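Local structure of toxin PAU_02230 (Photorhabdus asymbiotica subsp. asymbiotica ATCC 43949, 6HV6) at residues A[125-137]-A[146-158]. The protein is a toxin of an insect- and human-associated bacterium, its modelled part built of helices and antiparallel sheet, with a helical lobe flanking the larger sheet. The protein carries 1 engineered substitution. Sequence-based numbering, arbitrary orientation.
Sequences FNGLSLDKKIERY and TKGVLAGKMNESI. With EDO (1,2-ethanediol), chain C.
Helix 130-137, with the turn before it, and helix 146-158 form an antiparallel helical hairpin; the axes of these segments approach to 9.6 Å at 156°. Knobs-into-holes packing holds the middle. Unbranched and flexible, Met154 threads among Leu130, Lys133, Ile134 and Tyr137; its SD lies 3.5 Å from Ile134 CG1, and a bend at the last torsion (chi3 -84°) turns CE toward the Tyr137 ring. Tyr137 reciprocates: with CG anti to the backbone N (chi1 -179°), its ring enters the hole formed by Lys147, Leu150, Ala151 and Met154. Lys147 CB lies over one ring face, and small Ala151 leaves room for the ring, whose OH shares a hydrogen bond with the OH of Tyr110. The long Lys147 chain then curls so that NZ reaches Tyr137 O at 2.8 Å, and the same ammonium group also bonds to Thr142 OG1. Leu150 uses both branches, CD1 against the Tyr137 backbone and CD2 over the Phe125 face, a CH-pi contact; Thr146 CG2 meets that ring's edge. Lys153, extended as far as CE, lays CD against Phe125 CB and donates from NZ to Asn126 OD1 (2.7 Å) and Tyr117 O. These lysine bonds tie a hairpin whose reciprocal knobs-into-holes packing is typical of antiparallel helix pairs.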
loop_
_atom_site.group_PDB
_atom_site.type_symbol
_atom_site.label_atom_id
_atom_site.label_comp_id
_atom_site.label_asym_id
_atom_site.label_seq_id
_atom_site.Cartn_x
_atom_site.Cartn_y
_atom_site.Cartn_z
ATOM N N PHE A 125 30.646 7.934 11.414
ATOM C CA PHE A 125 29.355 8.388 10.920
ATOM C C PHE A 125 28.270 8.294 11.983
ATOM O O PHE A 125 27.233 8.950 11.847
ATOM C CB PHE A 125 28.924 7.570 9.688
ATOM C CG PHE A 125 29.796 7.786 8.486
ATOM C CD1 PHE A 125 30.200 9.055 8.128
ATOM C CD2 PHE A 125 30.212 6.720 7.713
ATOM C CE1 PHE A 125 30.998 9.271 7.017
ATOM C CE2 PHE A 125 31.020 6.928 6.611
ATOM C CZ PHE A 125 31.419 8.202 6.268
ATOM N N ASN A 126 28.483 7.504 13.039
ATOM C CA ASN A 126 27.424 7.335 14.028
ATOM C C ASN A 126 27.070 8.643 14.737
ATOM O O ASN A 126 25.921 8.834 15.146
ATOM C CB ASN A 126 27.834 6.285 15.054
ATOM C CG ASN A 126 27.836 4.900 14.475
ATOM O OD1 ASN A 126 27.135 4.626 13.491
ATOM N ND2 ASN A 126 28.582 4.012 15.089
ATOM N N GLY A 127 28.019 9.534 14.920
ATOM C CA GLY A 127 27.612 10.732 15.634
ATOM C C GLY A 127 26.891 11.785 14.814
ATOM O O GLY A 127 26.458 12.799 15.374
ATOM N N LEU A 128 26.727 11.573 13.512
ATOM C CA LEU A 128 26.294 12.617 12.596
ATOM C C LEU A 128 24.773 12.702 12.529
ATOM O O LEU A 128 24.063 11.705 12.671
ATOM C CB LEU A 128 26.861 12.364 11.200
ATOM C CG LEU A 128 28.389 12.309 11.108
ATOM C CD1 LEU A 128 28.850 12.189 9.659
ATOM C CD2 LEU A 128 29.007 13.535 11.765
ATOM N N SER A 129 24.277 13.916 12.343
ATOM C CA SER A 129 22.853 14.105 12.115
ATOM C C SER A 129 22.444 13.470 10.792
ATOM O O SER A 129 23.277 13.180 9.927
ATOM C CB SER A 129 22.505 15.594 12.083
ATOM O OG SER A 129 23.080 16.175 10.936
ATOM N N LEU A 130 21.131 13.272 10.630
ATOM C CA LEU A 130 20.616 12.733 9.374
ATOM C C LEU A 130 21.033 13.606 8.189
ATOM O O LEU A 130 21.574 13.110 7.196
ATOM C CB LEU A 130 19.089 12.613 9.449
ATOM C CG LEU A 130 18.373 12.126 8.192
ATOM C CD1 LEU A 130 18.933 10.781 7.768
ATOM C CD2 LEU A 130 16.866 12.042 8.413
ATOM N N ASP A 131 20.805 14.915 8.283
ATOM C CA ASP A 131 21.177 15.796 7.174
ATOM C C ASP A 131 22.666 15.704 6.853
ATOM O O ASP A 131 23.061 15.789 5.686
ATOM C CB ASP A 131 20.794 17.239 7.494
ATOM C CG ASP A 131 19.401 17.576 7.009
ATOM O OD1 ASP A 131 19.004 17.052 5.951
ATOM O OD2 ASP A 131 18.700 18.340 7.686
ATOM N N LYS A 132 23.509 15.567 7.877
ATOM C CA LYS A 132 24.942 15.435 7.637
ATOM C C LYS A 132 25.253 14.126 6.919
ATOM O O LYS A 132 26.027 14.107 5.956
ATOM C CB LYS A 132 25.708 15.514 8.954
ATOM C CG LYS A 132 27.204 15.672 8.762
ATOM C CD LYS A 132 27.484 16.813 7.808
ATOM C CE LYS A 132 28.910 17.308 7.918
ATOM N NZ LYS A 132 29.074 18.557 7.125
ATOM N N LYS A 133 24.667 13.019 7.386
ATOM C CA LYS A 133 24.810 11.740 6.688
ATOM C C LYS A 133 24.378 11.842 5.227
ATOM O O LYS A 133 25.027 11.285 4.336
ATOM C CB LYS A 133 23.993 10.655 7.401
ATOM C CG LYS A 133 24.518 10.244 8.789
ATOM C CD LYS A 133 23.821 8.943 9.230
ATOM C CE LYS A 133 24.424 8.360 10.516
ATOM N NZ LYS A 133 23.954 9.098 11.734
ATOM N N ILE A 134 23.274 12.530 4.964
ATOM C CA ILE A 134 22.827 12.701 3.586
ATOM C C ILE A 134 23.839 13.532 2.801
ATOM O O ILE A 134 24.193 13.188 1.672
ATOM C CB ILE A 134 21.423 13.339 3.557
ATOM C CG1 ILE A 134 20.373 12.404 4.173
ATOM C CG2 ILE A 134 21.028 13.677 2.140
ATOM C CD1 ILE A 134 19.024 13.096 4.341
ATOM N N GLU A 135 24.333 14.631 3.390
ATOM C CA GLU A 135 25.358 15.430 2.719
ATOM C C GLU A 135 26.577 14.588 2.362
ATOM O O GLU A 135 27.137 14.731 1.271
ATOM C CB GLU A 135 25.803 16.599 3.600
ATOM C CG GLU A 135 24.852 17.740 3.681
ATOM C CD GLU A 135 25.414 18.874 4.529
ATOM O OE1 GLU A 135 26.628 18.840 4.838
ATOM O OE2 GLU A 135 24.638 19.784 4.890
ATOM N N ARG A 136 27.030 13.737 3.284
ATOM C CA ARG A 136 28.182 12.888 2.993
ATOM C C ARG A 136 27.844 11.865 1.911
ATOM O O ARG A 136 28.661 11.595 1.022
ATOM C CB ARG A 136 28.654 12.185 4.270
ATOM C CG ARG A 136 29.031 13.157 5.393
ATOM C CD ARG A 136 30.228 14.024 4.989
ATOM N NE ARG A 136 31.426 13.195 4.947
ATOM C CZ ARG A 136 32.228 13.077 3.893
ATOM N NH1 ARG A 136 31.982 13.765 2.792
ATOM N NH2 ARG A 136 33.286 12.277 3.954
ATOM N N TYR A 137 26.635 11.319 1.946
ATOM C CA TYR A 137 26.240 10.349 0.927
ATOM C C TYR A 137 26.322 10.969 -0.460
ATOM O O TYR A 137 26.862 10.368 -1.396
ATOM C CB TYR A 137 24.823 9.859 1.205
ATOM C CG TYR A 137 24.299 8.819 0.233
ATOM C CD1 TYR A 137 23.868 9.170 -1.051
ATOM C CD2 TYR A 137 24.193 7.489 0.618
ATOM C CE1 TYR A 137 23.361 8.203 -1.927
ATOM C CE2 TYR A 137 23.703 6.530 -0.243
ATOM C CZ TYR A 137 23.291 6.882 -1.508
ATOM O OH TYR A 137 22.801 5.888 -2.343
ATOM N N THR A 146 31.261 3.396 1.067
ATOM C CA THR A 146 30.885 4.318 2.126
ATOM C C THR A 146 29.457 4.799 1.941
ATOM O O THR A 146 28.699 4.897 2.912
ATOM C CB THR A 146 31.887 5.480 2.138
ATOM O OG1 THR A 146 33.197 4.943 2.302
ATOM C CG2 THR A 146 31.624 6.450 3.265
ATOM N N LYS A 147 29.069 5.088 0.695
ATOM C CA LYS A 147 27.677 5.416 0.419
ATOM C C LYS A 147 26.748 4.280 0.849
ATOM O O LYS A 147 25.711 4.525 1.472
ATOM C CB LYS A 147 27.503 5.735 -1.066
ATOM C CG LYS A 147 28.198 7.036 -1.560
ATOM C CD LYS A 147 27.662 7.403 -2.947
ATOM C CE LYS A 147 28.612 8.320 -3.744
ATOM N NZ LYS A 147 28.946 9.608 -3.044
ATOM N N GLY A 148 27.105 3.027 0.542
ATOM C CA GLY A 148 26.276 1.908 0.984
ATOM C C GLY A 148 26.133 1.858 2.495
ATOM O O GLY A 148 25.030 1.713 3.023
ATOM N N VAL A 149 27.254 2.004 3.210
ATOM C CA VAL A 149 27.233 2.071 4.670
ATOM C C VAL A 149 26.285 3.171 5.141
ATOM O O VAL A 149 25.475 2.970 6.049
ATOM C CB VAL A 149 28.659 2.299 5.214
ATOM C CG1 VAL A 149 28.609 2.723 6.678
ATOM C CG2 VAL A 149 29.511 1.037 5.053
ATOM N N LEU A 150 26.385 4.356 4.529
ATOM C CA LEU A 150 25.545 5.479 4.927
ATOM C C LEU A 150 24.079 5.173 4.686
ATOM O O LEU A 150 23.229 5.475 5.528
ATOM C CB LEU A 150 25.956 6.750 4.164
ATOM C CG LEU A 150 27.243 7.395 4.671
ATOM C CD1 LEU A 150 27.832 8.376 3.634
ATOM C CD2 LEU A 150 26.999 8.101 6.021
ATOM N N ALA A 151 23.762 4.586 3.529
ATOM C CA ALA A 151 22.398 4.138 3.284
ATOM C C ALA A 151 21.951 3.149 4.352
ATOM O O ALA A 151 20.814 3.214 4.832
ATOM C CB ALA A 151 22.300 3.504 1.902
ATOM N N GLY A 152 22.834 2.228 4.744
ATOM C CA GLY A 152 22.488 1.309 5.817
ATOM C C GLY A 152 22.183 2.032 7.116
ATOM O O GLY A 152 21.171 1.760 7.768
ATOM N N LYS A 153 23.042 2.985 7.494
ATOM C CA LYS A 153 22.860 3.699 8.759
ATOM C C LYS A 153 21.629 4.596 8.744
ATOM O O LYS A 153 21.034 4.843 9.801
ATOM C CB LYS A 153 24.113 4.529 9.077
ATOM C CG LYS A 153 25.345 3.682 9.476
ATOM C CD LYS A 153 26.563 4.577 9.834
ATOM C CE LYS A 153 27.757 3.717 10.247
ATOM N NZ LYS A 153 27.518 2.905 11.485
ATOM N N MET A 154 21.242 5.103 7.573
ATOM C CA MET A 154 20.072 5.962 7.417
ATOM C C MET A 154 18.776 5.199 7.174
ATOM O O MET A 154 17.718 5.830 7.074
ATOM C CB MET A 154 20.283 6.927 6.251
ATOM C CG MET A 154 21.298 8.040 6.562
ATOM S SD MET A 154 21.369 9.189 5.179
ATOM C CE MET A 154 22.513 8.389 4.070
ATOM N N ASN A 155 18.828 3.869 7.072
ATOM C CA ASN A 155 17.681 3.130 6.547
ATOM C C ASN A 155 16.419 3.338 7.382
ATOM O O ASN A 155 15.317 3.490 6.835
ATOM C CB ASN A 155 18.015 1.645 6.444
ATOM C CG ASN A 155 16.975 0.892 5.632
ATOM O OD1 ASN A 155 16.770 1.176 4.454
ATOM N ND2 ASN A 155 16.299 -0.052 6.266
ATOM N N GLU A 156 16.540 3.335 8.703
ATOM C CA GLU A 156 15.344 3.529 9.517
ATOM C C GLU A 156 14.806 4.946 9.365
ATOM O O GLU A 156 13.591 5.149 9.299
ATOM C CB GLU A 156 15.644 3.215 10.983
ATOM C CG GLU A 156 15.875 1.724 11.257
ATOM C CD GLU A 156 14.772 0.830 10.693
ATOM O OE1 GLU A 156 13.583 1.151 10.871
ATOM O OE2 GLU A 156 15.096 -0.195 10.055
ATOM N N SER A 157 15.698 5.944 9.303
ATOM C CA SER A 157 15.243 7.316 9.092
ATOM C C SER A 157 14.537 7.463 7.755
ATOM O O SER A 157 13.495 8.124 7.663
ATOM C CB SER A 157 16.421 8.278 9.180
ATOM O OG SER A 157 16.873 8.324 10.508
ATOM N N ILE A 158 15.081 6.847 6.707
ATOM C CA ILE A 158 14.456 6.960 5.397
ATOM C C ILE A 158 13.079 6.308 5.405
ATOM O O ILE A 158 12.116 6.838 4.830
ATOM C CB ILE A 158 15.376 6.355 4.326
ATOM C CG1 ILE A 158 16.643 7.211 4.209
ATOM C CG2 ILE A 158 14.642 6.247 2.992
ATOM C CD1 ILE A 158 17.686 6.630 3.302
HETATM C C1 EDO C . 14.098 8.639 12.204
HETATM O O1 EDO C . 13.444 7.925 13.259
HETATM C C2 EDO C . 14.564 10.000 12.700
HETATM O O2 EDO C . 15.463 10.557 11.734
#